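Local coordinates for protein aromatic-ring-hydroxylating dioxygenase beta subunit (PDB 6VW4) that is of uncertain function but binds a tricyclic polyketide-like acid inside its NTF2-like fold, consistent with a part in polyketide biosynthesis, at residues Y11-Q16 with G130-A135; R20-L25 with H78-L83; F43-G48 with N63-R68. All coordinates share one frame; numbering follows the deposited sequence.

Contacts 1 and 2 share helix 8-26, with centres about 12 Å apart; Tyr-11 OH and Leu-83 O, at 2.6 Å, join them by a probable hydrogen bond, while Val-14 and Gln-15 pack on Leu-83. Contacts 2 and 3, with centres about 17 Å apart, do not touch but both line the pocket of the bound SDN, a tricyclic benzoisochromene acetic acid, supplying eight of its residues. Contact 1 stands back from that pocket, with the side chain of Val-14 about 12 Å from SDN, and its centre is about 23 Å from that of contact 3. All three reach the same curved sheet, and along the chain contact 3 nests within contact 2, itself within contact 1.

Contact 1 of 3, residues Y11-Q16 with G130-A135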
loop_
_atom_site.group_PDB
_atom_site.type_symbol
_atom_site.label_atom_id
_atom_site.label_comp_id
_atom_site.label_asym_id
_atom_site.label_seq_id
_atom_site.Cartn_x
_atom_site.Cartn_y
_atom_site.Cartn_z
ATOM N N TYR A 11 6.809 -6.240 -12.805
ATOM C CA TYR A 11 6.463 -5.800 -11.456
ATOM C C TYR A 11 5.068 -5.182 -11.447
ATOM O O TYR A 11 4.198 -5.567 -10.654
ATOM C CB TYR A 11 7.544 -4.815 -10.969
ATOM C CG TYR A 11 7.482 -4.447 -9.532
ATOM C CD1 TYR A 11 6.731 -3.348 -9.110
ATOM C CD2 TYR A 11 8.162 -5.179 -8.594
ATOM C CE1 TYR A 11 6.667 -3.005 -7.790
ATOM C CE2 TYR A 11 8.117 -4.838 -7.272
ATOM C CZ TYR A 11 7.357 -3.763 -6.873
ATOM O OH TYR A 11 7.332 -3.450 -5.556
ATOM N N ALA A 12 4.816 -4.275 -12.379
ATOM C CA ALA A 12 3.473 -3.710 -12.535
ATOM C C ALA A 12 2.433 -4.768 -12.914
ATOM O O ALA A 12 1.275 -4.703 -12.471
ATOM C CB ALA A 12 3.495 -2.596 -13.587
ATOM N N GLU A 13 2.803 -5.716 -13.767
ATOM C CA GLU A 13 1.854 -6.763 -14.141
ATOM C C GLU A 13 1.456 -7.617 -12.931
ATOM O O GLU A 13 0.290 -7.998 -12.791
ATOM C CB GLU A 13 2.467 -7.630 -15.243
ATOM C CG GLU A 13 1.444 -8.295 -16.147
ATOM C CD GLU A 13 2.031 -9.341 -17.102
ATOM O OE1 GLU A 13 3.260 -9.383 -17.329
ATOM O OE2 GLU A 13 1.225 -10.145 -17.613
ATOM N N VAL A 14 2.409 -7.939 -12.044
ATOM C CA VAL A 14 2.053 -8.704 -10.836
ATOM C C VAL A 14 1.107 -7.896 -9.937
ATOM O O VAL A 14 0.094 -8.419 -9.440
ATOM C CB VAL A 14 3.302 -9.144 -10.062
ATOM C CG1 VAL A 14 2.863 -9.762 -8.689
ATOM C CG2 VAL A 14 4.133 -10.125 -10.892
ATOM N N GLN A 15 1.398 -6.607 -9.744
ATOM C CA GLN A 15 0.514 -5.777 -8.927
ATOM C C GLN A 15 -0.893 -5.718 -9.516
ATOM O O GLN A 15 -1.886 -5.794 -8.779
ATOM C CB GLN A 15 1.066 -4.367 -8.806
ATOM C CG GLN A 15 2.399 -4.255 -8.188
ATOM C CD GLN A 15 2.945 -2.835 -8.323
ATOM O OE1 GLN A 15 3.439 -2.417 -9.392
ATOM N NE2 GLN A 15 2.833 -2.080 -7.261
ATOM N N GLN A 16 -0.997 -5.586 -10.851
ATOM C CA GLN A 16 -2.304 -5.527 -11.499
ATOM C C GLN A 16 -3.063 -6.828 -11.294
ATOM O O GLN A 16 -4.280 -6.823 -11.029
ATOM C CB GLN A 16 -2.143 -5.234 -12.994
ATOM C CG GLN A 16 -3.404 -5.478 -13.837
ATOM C CD GLN A 16 -4.243 -4.200 -14.042
ATOM O OE1 GLN A 16 -3.922 -3.143 -13.501
ATOM N NE2 GLN A 16 -5.321 -4.305 -14.815
ATOM N N GLY A 130 -0.651 -15.912 -22.579
ATOM C CA GLY A 130 0.175 -14.849 -22.019
ATOM C C GLY A 130 -0.284 -14.183 -20.713
ATOM O O GLY A 130 0.459 -13.350 -20.188
ATOM N N ARG A 131 -1.484 -14.473 -20.193
ATOM C CA ARG A 131 -1.930 -13.890 -18.927
ATOM C C ARG A 131 -1.264 -14.609 -17.750
ATOM O O ARG A 131 -0.912 -15.784 -17.836
ATOM C CB ARG A 131 -3.454 -13.986 -18.785
ATOM N N LEU A 132 -1.013 -13.867 -16.675
ATOM C CA LEU A 132 -0.416 -14.442 -15.475
ATOM C C LEU A 132 -1.451 -15.271 -14.730
ATOM O O LEU A 132 -2.650 -14.962 -14.734
ATOM C CB LEU A 132 0.103 -13.349 -14.527
ATOM C CG LEU A 132 1.398 -12.606 -14.876
ATOM C CD1 LEU A 132 1.617 -11.466 -13.854
ATOM C CD2 LEU A 132 2.574 -13.553 -14.906
ATOM N N LEU A 133 -0.983 -16.328 -14.073
ATOM C CA LEU A 133 -1.828 -17.054 -13.141
ATOM C C LEU A 133 -1.007 -17.422 -11.924
ATOM O O LEU A 133 0.211 -17.563 -12.015
ATOM C CB LEU A 133 -2.401 -18.351 -13.738
ATOM C CG LEU A 133 -3.312 -18.304 -14.964
ATOM C CD1 LEU A 133 -3.184 -19.662 -15.709
ATOM C CD2 LEU A 133 -4.715 -18.009 -14.560
ATOM N N THR A 134 -1.696 -17.640 -10.801
ATOM C CA THR A 134 -1.046 -17.960 -9.535
ATOM C C THR A 134 -0.948 -19.476 -9.403
ATOM O O THR A 134 -1.962 -20.173 -9.305
ATOM C CB THR A 134 -1.823 -17.370 -8.340
ATOM O OG1 THR A 134 -2.100 -15.997 -8.555
ATOM C CG2 THR A 134 -1.046 -17.482 -7.009
ATOM N N ALA A 135 0.267 -19.969 -9.406
ATOM C CA ALA A 135 0.526 -21.367 -9.139
ATOM C C ALA A 135 0.419 -21.670 -7.656
ATOM O O ALA A 135 -0.069 -22.738 -7.269
ATOM C CB ALA A 135 1.922 -21.733 -9.629
HETATM O O HOH W 1 -1.220 -10.869 -16.748
#
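Val-14 and Leu-132 mark the nearest backbone approach, their CA atoms 7.8 Å apart, where a turn of helix 11-16 faces the beginning of strand 132-134. That spacing is too wide for the main chains to bond directly, so side chains and one water fill it. Leu-132 is the bridge from the strand side. Its CD1 methyl reaches the helix between Glu-13 and Val-14, lying 4.0 Å from Val-14 N and 4.1 Å from Val-14 CG2. The valine rotamer sets this up: CG2 stands anti to the carbonyl carbon, beside its own N, so methyl and backbone N meet the same leucine branch.

Glu-13 has an extended chain, its CG held away from the backbone N (chi1 -153°), and crosses the leucine at a slant. Chain and carboxylate both lie against Leu-132, with Glu-13 CG 3.9 Å from Leu-132 CD1 and OE2 3.7 Å from Leu-132 CG. OE2 also accepts a hydrogen from a water molecule at 2.7 Å, and the same water accepts the N-H of Leu-132 at 3.0 Å from that N. A single molecule thus ties the helix side chain to the strand backbone, giving a partner to the amide at the strand's start. The other oxygen, OE1, forms a salt bridge with Arg-126, whose guanidinium also bonds Gly-130 O; carboxylate and turn are therefore gripped by one arginine.

The contact illustrates how the NTF2-like fold lays its long N-terminal helix across a curved sheet. Helix 8-26 also rests Tyr-11 on Ile-85 of strand 75-86, while strand 132-139 runs between strands 111-126 and 41-44, antiparallel to the first and parallel to the second.

Contact 2 of 3, residues R20-L25 with H78-L83; sequences RQMHAL and HMFTML. With SDN ([(3S)-9-hydroxy-1-methyl-10-oxo-4,10-dihydro-3H-benzo[g]isochromen-3-yl]acetic acid), chain C.
Met-22 lays its thioether against the Phe-80 ring, with CG 3.5 Å from CZ and SD 4.8 Å from the ring centroid. The sulfur stands 55° off the ring normal, an oblique Met-aromatic contact. This is the helix-on-sheet interface of the NTF2-like fold, here forming a wall of the ligand pocket: helix 20-25 and strand 78-83 run nearly antiparallel, at 166°, with axes 9.4 Å apart.

Met-22 leaves the helix with CG anti to the carbonyl carbon (chi1 -67°) and then bends at chi2 and chi3, which places its CE methyl over one face of the His-78 imidazole, toward the rim, in a CH-pi position whose modelled spacing is too close to trust. His-78 is oriented from outside the two segments, because its ND1 is hydrogen-bonded to Asp-26, at the end of the same helix. That bond would fix the rotation of the imidazole and leaves NE2 on the side of SDN, which it approaches obliquely, 3.8 Å from C13, the carbon of the ligand's ketone. Phe-80 meets the ligand farther along, its CZ 3.5 Å from SDN C9 on the hydroxylated ring, and Met-82 of a neighbouring subunit packs on both Met-22 and Phe-80.

All four touching residues are buried, and SDN is also hydrogen-bonded to Tyr-33 OH. Leu-25 completes this side: its CD2 methyl touches both the imidazole and the ligand, 3.7 Å from His-78 CE1 and 3.6 Å from the SDN hydroxyl oxygen O4.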
loop_
_atom_site.group_PDB
_atom_site.type_symbol
_atom_site.label_atom_id
_atom_site.label_comp_id
_atom_site.label_asym_id
_atom_site.label_seq_id
_atom_site.Cartn_x
_atom_site.Cartn_y
_atom_site.Cartn_z
ATOM N N ARG A 20 -6.610 -7.364 -9.189
ATOM C CA ARG A 20 -7.833 -7.963 -9.743
ATOM C C ARG A 20 -8.260 -9.191 -8.937
ATOM O O ARG A 20 -9.429 -9.319 -8.574
ATOM C CB ARG A 20 -7.635 -8.353 -11.216
ATOM C CG ARG A 20 -7.392 -7.198 -12.164
ATOM C CD ARG A 20 -8.639 -6.702 -12.852
ATOM N NE ARG A 20 -8.315 -6.050 -14.126
ATOM C CZ ARG A 20 -8.800 -4.873 -14.526
ATOM N NH1 ARG A 20 -9.657 -4.191 -13.760
ATOM N NH2 ARG A 20 -8.424 -4.372 -15.697
ATOM N N GLN A 21 -7.325 -10.098 -8.643
ATOM C CA GLN A 21 -7.612 -11.216 -7.757
ATOM C C GLN A 21 -8.371 -10.769 -6.517
ATOM O O GLN A 21 -9.396 -11.351 -6.154
ATOM C CB GLN A 21 -6.324 -11.861 -7.255
ATOM C CG GLN A 21 -5.761 -12.869 -8.067
ATOM C CD GLN A 21 -4.575 -13.500 -7.391
ATOM O OE1 GLN A 21 -3.810 -12.836 -6.658
ATOM N NE2 GLN A 21 -4.360 -14.769 -7.685
ATOM N N MET A 22 -7.810 -9.792 -5.786
ATOM C CA MET A 22 -8.391 -9.440 -4.495
ATOM C C MET A 22 -9.683 -8.653 -4.640
ATOM O O MET A 22 -10.527 -8.703 -3.743
ATOM C CB MET A 22 -7.411 -8.650 -3.628
ATOM C CG MET A 22 -6.204 -9.393 -3.165
ATOM S SD MET A 22 -6.476 -11.198 -2.969
ATOM C CE MET A 22 -7.070 -10.958 -1.219
ATOM N N HIS A 23 -9.859 -7.910 -5.735
ATOM C CA HIS A 23 -11.157 -7.262 -5.946
ATOM C C HIS A 23 -12.261 -8.312 -6.033
ATOM O O HIS A 23 -13.340 -8.155 -5.446
ATOM C CB HIS A 23 -11.160 -6.378 -7.204
ATOM C CG HIS A 23 -10.282 -5.153 -7.103
ATOM N ND1 HIS A 23 -9.912 -4.404 -8.204
ATOM C CD2 HIS A 23 -9.690 -4.558 -6.031
ATOM C CE1 HIS A 23 -9.132 -3.406 -7.817
ATOM N NE2 HIS A 23 -8.988 -3.473 -6.503
ATOM N N ALA A 24 -11.973 -9.418 -6.705
ATOM C CA ALA A 24 -12.942 -10.491 -6.835
ATOM C C ALA A 24 -13.154 -11.195 -5.499
ATOM O O ALA A 24 -14.291 -11.446 -5.101
ATOM C CB ALA A 24 -12.476 -11.473 -7.916
ATOM N N LEU A 25 -12.075 -11.512 -4.782
ATOM C CA LEU A 25 -12.223 -12.179 -3.489
ATOM C C LEU A 25 -13.063 -11.335 -2.525
ATOM O O LEU A 25 -14.028 -11.830 -1.912
ATOM C CB LEU A 25 -10.841 -12.453 -2.900
ATOM C CG LEU A 25 -10.901 -12.902 -1.440
ATOM C CD1 LEU A 25 -11.556 -14.267 -1.441
ATOM C CD2 LEU A 25 -9.576 -12.986 -0.739
ATOM N N HIS A 78 -8.345 -6.637 1.497
ATOM C CA HIS A 78 -6.967 -7.084 1.616
ATOM C C HIS A 78 -6.087 -6.053 0.946
ATOM O O HIS A 78 -6.184 -5.865 -0.274
ATOM C CB HIS A 78 -6.740 -8.429 0.933
ATOM C CG HIS A 78 -7.441 -9.547 1.603
ATOM N ND1 HIS A 78 -8.790 -9.760 1.462
ATOM C CD2 HIS A 78 -6.987 -10.506 2.441
ATOM C CE1 HIS A 78 -9.141 -10.798 2.199
ATOM N NE2 HIS A 78 -8.062 -11.281 2.786
ATOM N N MET A 79 -5.198 -5.438 1.717
ATOM C CA MET A 79 -4.275 -4.437 1.203
ATOM C C MET A 79 -2.880 -5.005 1.094
ATOM O O MET A 79 -2.242 -5.295 2.119
ATOM C CB MET A 79 -4.262 -3.226 2.125
ATOM C CG MET A 79 -5.465 -2.397 1.904
ATOM S SD MET A 79 -5.940 -1.493 3.368
ATOM C CE MET A 79 -7.516 -0.857 2.703
ATOM N N PHE A 80 -2.380 -5.043 -0.127
ATOM C CA PHE A 80 -1.067 -5.579 -0.383
ATOM C C PHE A 80 -0.069 -4.433 -0.420
ATOM O O PHE A 80 -0.345 -3.397 -1.022
ATOM C CB PHE A 80 -1.084 -6.323 -1.700
ATOM C CG PHE A 80 -1.805 -7.645 -1.679
ATOM C CD1 PHE A 80 -2.583 -8.026 -0.612
ATOM C CD2 PHE A 80 -1.714 -8.510 -2.786
ATOM C CE1 PHE A 80 -3.225 -9.258 -0.614
ATOM C CE2 PHE A 80 -2.354 -9.730 -2.790
ATOM C CZ PHE A 80 -3.117 -10.102 -1.710
ATOM N N THR A 81 1.104 -4.623 0.205
ATOM C CA THR A 81 2.215 -3.683 0.001
ATOM C C THR A 81 3.546 -4.441 -0.003
ATOM O O THR A 81 3.597 -5.634 0.304
ATOM C CB THR A 81 2.246 -2.598 1.096
ATOM O OG1 THR A 81 2.429 -3.230 2.373
ATOM C CG2 THR A 81 0.982 -1.751 1.104
ATOM N N MET A 82 4.630 -3.722 -0.279
ATOM C CA MET A 82 5.991 -4.221 -0.100
ATOM C C MET A 82 6.280 -5.405 -0.997
ATOM O O MET A 82 6.778 -6.423 -0.561
ATOM C CB MET A 82 6.280 -4.535 1.372
ATOM C CG MET A 82 5.946 -3.246 2.284
ATOM S SD MET A 82 6.711 -1.599 1.965
ATOM C CE MET A 82 8.464 -1.855 2.166
ATOM N N LEU A 83 5.997 -5.248 -2.279
ATOM C CA LEU A 83 6.186 -6.363 -3.201
ATOM C C LEU A 83 7.650 -6.433 -3.637
ATOM O O LEU A 83 8.217 -5.427 -4.075
ATOM C CB LEU A 83 5.300 -6.230 -4.442
ATOM C CG LEU A 83 5.544 -7.219 -5.616
ATOM C CD1 LEU A 83 5.105 -8.603 -5.156
ATOM C CD2 LEU A 83 4.739 -6.810 -6.850
HETATM O O4 SDN C . -6.370 -14.615 -0.508
HETATM C C11 SDN C . -5.407 -14.048 0.329
HETATM C C12 SDN C . -5.521 -14.094 1.718
HETATM C C13 SDN C . -6.749 -14.802 2.336
HETATM O O5 SDN C . -7.571 -15.292 1.633
HETATM C C14 SDN C . -6.882 -14.859 3.847
HETATM C C15 SDN C . -8.096 -15.585 4.476
HETATM O O3 SDN C . -7.877 -16.151 5.786
HETATM C C16 SDN C . -9.398 -15.869 3.712
HETATM C C10 SDN C . -4.334 -13.376 -0.232
HETATM C C9 SDN C . -3.359 -12.779 0.582
HETATM C C8 SDN C . -3.463 -12.837 1.963
HETATM C C7 SDN C . -4.548 -13.488 2.543
HETATM C C6 SDN C . -4.668 -13.537 4.101
HETATM C C5 SDN C . -5.877 -14.260 4.693
HETATM C C4 SDN C . -6.004 -14.337 6.149
HETATM C C3 SDN C . -7.043 -15.318 6.668
HETATM C C2 SDN C . -8.000 -14.336 7.319
HETATM C C1 SDN C . -8.144 -14.273 8.825
HETATM O O2 SDN C . -7.421 -14.997 9.549
HETATM O O1 SDN C . -9.008 -13.490 9.315
#

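Contact 3 of 3, residues F43-G48 with N63-R68. With SDN ([(3S)-9-hydroxy-1-methyl-10-oxo-4,10-dihydro-3H-benzo[g]isochromen-3-yl]acetic acid), chain C.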
loop_
_atom_site.group_PDB
_atom_site.type_symbol
_atom_site.label_atom_id
_atom_site.label_comp_id
_atom_site.label_asym_id
_atom_site.label_seq_id
_atom_site.Cartn_x
_atom_site.Cartn_y
_atom_site.Cartn_z
ATOM N N PHE A 43 -3.257 -23.051 -2.511
ATOM C CA PHE A 43 -3.662 -21.928 -1.666
ATOM C C PHE A 43 -3.605 -22.345 -0.201
ATOM O O PHE A 43 -4.531 -22.989 0.291
ATOM C CB PHE A 43 -5.062 -21.524 -2.030
ATOM C CG PHE A 43 -5.568 -20.293 -1.322
ATOM C CD1 PHE A 43 -4.692 -19.345 -0.796
ATOM C CD2 PHE A 43 -6.938 -20.064 -1.221
ATOM C CE1 PHE A 43 -5.178 -18.182 -0.180
ATOM C CE2 PHE A 43 -7.431 -18.906 -0.591
ATOM C CZ PHE A 43 -6.548 -17.965 -0.081
ATOM N N ARG A 44 -2.534 -21.977 0.495
ATOM C CA ARG A 44 -2.393 -22.214 1.935
ATOM C C ARG A 44 -2.742 -20.901 2.641
ATOM O O ARG A 44 -1.856 -20.088 2.932
ATOM C CB ARG A 44 -0.977 -22.694 2.255
ATOM C CG ARG A 44 -0.821 -23.343 3.649
ATOM C CD ARG A 44 -1.120 -22.384 4.821
ATOM N NE ARG A 44 0.026 -21.542 5.141
ATOM C CZ ARG A 44 1.098 -21.938 5.826
ATOM N NH1 ARG A 44 2.084 -21.082 6.056
ATOM N NH2 ARG A 44 1.188 -23.179 6.280
ATOM N N HIS A 45 -4.046 -20.685 2.933
ATOM C CA HIS A 45 -4.485 -19.397 3.477
ATOM C C HIS A 45 -4.249 -19.264 4.987
ATOM O O HIS A 45 -4.188 -18.135 5.495
ATOM C CB HIS A 45 -5.978 -19.138 3.158
ATOM C CG HIS A 45 -6.943 -19.980 3.939
ATOM N ND1 HIS A 45 -7.834 -19.447 4.851
ATOM C CD2 HIS A 45 -7.188 -21.312 3.901
ATOM C CE1 HIS A 45 -8.560 -20.424 5.366
ATOM N NE2 HIS A 45 -8.193 -21.563 4.802
ATOM N N THR A 46 -4.157 -20.375 5.726
ATOM C CA THR A 46 -3.965 -20.279 7.166
ATOM C C THR A 46 -2.991 -21.336 7.668
ATOM O O THR A 46 -3.150 -22.531 7.354
ATOM C CB THR A 46 -5.292 -20.390 7.939
ATOM O OG1 THR A 46 -6.014 -21.566 7.531
ATOM C CG2 THR A 46 -6.153 -19.137 7.724
ATOM N N PRO A 47 -1.996 -20.941 8.460
ATOM C CA PRO A 47 -1.025 -21.920 8.964
ATOM C C PRO A 47 -1.705 -22.962 9.840
ATOM O O PRO A 47 -2.710 -22.692 10.506
ATOM C CB PRO A 47 -0.031 -21.069 9.761
ATOM C CG PRO A 47 -0.264 -19.629 9.300
ATOM C CD PRO A 47 -1.720 -19.572 8.944
ATOM N N GLY A 48 -1.153 -24.163 9.814
ATOM C CA GLY A 48 -1.758 -25.325 10.469
ATOM C C GLY A 48 -2.720 -26.113 9.600
ATOM O O GLY A 48 -2.668 -27.341 9.578
ATOM N N ASN A 63 -15.945 -20.851 0.722
ATOM C CA ASN A 63 -17.331 -20.952 1.174
ATOM C C ASN A 63 -17.406 -21.457 2.619
ATOM O O ASN A 63 -18.241 -20.986 3.399
ATOM C CB ASN A 63 -18.122 -21.861 0.227
ATOM C CG ASN A 63 -18.658 -21.122 -0.993
ATOM O OD1 ASN A 63 -19.051 -19.960 -0.917
ATOM N ND2 ASN A 63 -18.682 -21.799 -2.122
ATOM N N GLU A 64 -16.519 -22.378 3.006
ATOM C CA GLU A 64 -16.430 -22.798 4.404
ATOM C C GLU A 64 -16.079 -21.628 5.315
ATOM O O GLU A 64 -16.779 -21.358 6.299
ATOM C CB GLU A 64 -15.364 -23.881 4.563
ATOM C CG GLU A 64 -15.811 -25.327 4.453
ATOM C CD GLU A 64 -14.622 -26.291 4.500
ATOM O OE1 GLU A 64 -14.298 -26.911 3.455
ATOM O OE2 GLU A 64 -13.994 -26.402 5.578
ATOM N N PHE A 65 -14.955 -20.958 5.021
ATOM C CA PHE A 65 -14.438 -19.865 5.844
ATOM C C PHE A 65 -15.467 -18.754 6.003
ATOM O O PHE A 65 -15.626 -18.200 7.098
ATOM C CB PHE A 65 -13.141 -19.335 5.202
ATOM C CG PHE A 65 -12.542 -18.152 5.890
ATOM C CD1 PHE A 65 -13.002 -16.866 5.627
ATOM C CD2 PHE A 65 -11.504 -18.325 6.791
ATOM C CE1 PHE A 65 -12.456 -15.777 6.265
ATOM C CE2 PHE A 65 -10.950 -17.243 7.431
ATOM C CZ PHE A 65 -11.428 -15.962 7.168
ATOM N N HIS A 66 -16.196 -18.432 4.928
ATOM C CA HIS A 66 -17.108 -17.289 4.955
ATOM C C HIS A 66 -18.514 -17.593 5.494
ATOM O O HIS A 66 -19.118 -16.713 6.114
ATOM C CB HIS A 66 -17.242 -16.638 3.565
ATOM C CG HIS A 66 -16.080 -15.746 3.203
ATOM N ND1 HIS A 66 -14.796 -16.229 3.045
ATOM C CD2 HIS A 66 -16.001 -14.408 2.983
ATOM C CE1 HIS A 66 -13.979 -15.232 2.748
ATOM N NE2 HIS A 66 -14.684 -14.115 2.701
ATOM N N GLU A 67 -19.097 -18.776 5.234
ATOM C CA GLU A 67 -20.297 -19.211 5.984
ATOM C C GLU A 67 -20.011 -19.399 7.461
ATOM O O GLU A 67 -20.896 -19.146 8.306
ATOM C CB GLU A 67 -20.876 -20.492 5.414
ATOM N N ARG A 68 -18.770 -19.794 7.769
ATOM C CA ARG A 68 -18.343 -19.998 9.152
ATOM C C ARG A 68 -18.461 -18.711 9.964
ATOM O O ARG A 68 -18.726 -18.763 11.176
ATOM C CB ARG A 68 -16.897 -20.544 9.265
HETATM O O4 SDN C . -6.370 -14.615 -0.508
HETATM C C11 SDN C . -5.407 -14.048 0.329
HETATM C C12 SDN C . -5.521 -14.094 1.718
HETATM C C13 SDN C . -6.749 -14.802 2.336
HETATM O O5 SDN C . -7.571 -15.292 1.633
HETATM C C14 SDN C . -6.882 -14.859 3.847
HETATM C C15 SDN C . -8.096 -15.585 4.476
HETATM O O3 SDN C . -7.877 -16.151 5.786
HETATM C C16 SDN C . -9.398 -15.869 3.712
HETATM C C10 SDN C . -4.334 -13.376 -0.232
HETATM C C9 SDN C . -3.359 -12.779 0.582
HETATM C C8 SDN C . -3.463 -12.837 1.963
HETATM C C7 SDN C . -4.548 -13.488 2.543
HETATM C C6 SDN C . -4.668 -13.537 4.101
HETATM C C5 SDN C . -5.877 -14.260 4.693
HETATM C C4 SDN C . -6.004 -14.337 6.149
HETATM C C3 SDN C . -7.043 -15.318 6.668
HETATM C C2 SDN C . -8.000 -14.336 7.319
HETATM C C1 SDN C . -8.144 -14.273 8.825
HETATM O O2 SDN C . -7.421 -14.997 9.549
HETATM O O1 SDN C . -9.008 -13.490 9.315
#
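His-45 and Phe-65 set their rings almost perpendicular, planes at 84° and centroids 5.8 Å apart, but in an oblique pairing that is neither a stack nor an edge-to-face contact. The touch is narrow: the imidazole brings its edge forward, with CE1 3.9 Å from Phe-65 CD2. Both rings also line the pocket of SDN, whose pyran end lies against them.

His-45 offers the ligand its rim. ND1 donates a weak hydrogen bond to the ether oxygen O3 of SDN, long at 3.4 Å yet nearly straight at 174°, with O3 lying in the plane of the ring. To do so the imidazole takes the crowded position between the backbone N and the carbonyl carbon (chi1 72°), and Thr-46 OG1 lies over one face, near the rim.

Phe-65 instead offers a face. The SDN methyl C16 sits 3.9 Å above its plane, over the ring centre, while Phe-65 CE2 comes 3.7 Å from O3. An alanine here would strip that face from methyl C16 and is likely to open a gap beside the His-45 ring, leaving the pyran end of the ligand less firmly held. Phe-43 approaches farther along, its CZ 3.3 Å from the ketone oxygen O5 of SDN and 3.4 Å from O4, so its ring edge meets the oxygen-bearing side of the ligand.

The two segments thus bring a strand end and a helix together around one end of an NTF2-like pocket. Strand 41-44 pairs with strand 132-139 on one side and strand 52-53 on the other, and helix 55-68 packs against it through Ile-58 and Leu-62, which touch Phe-43.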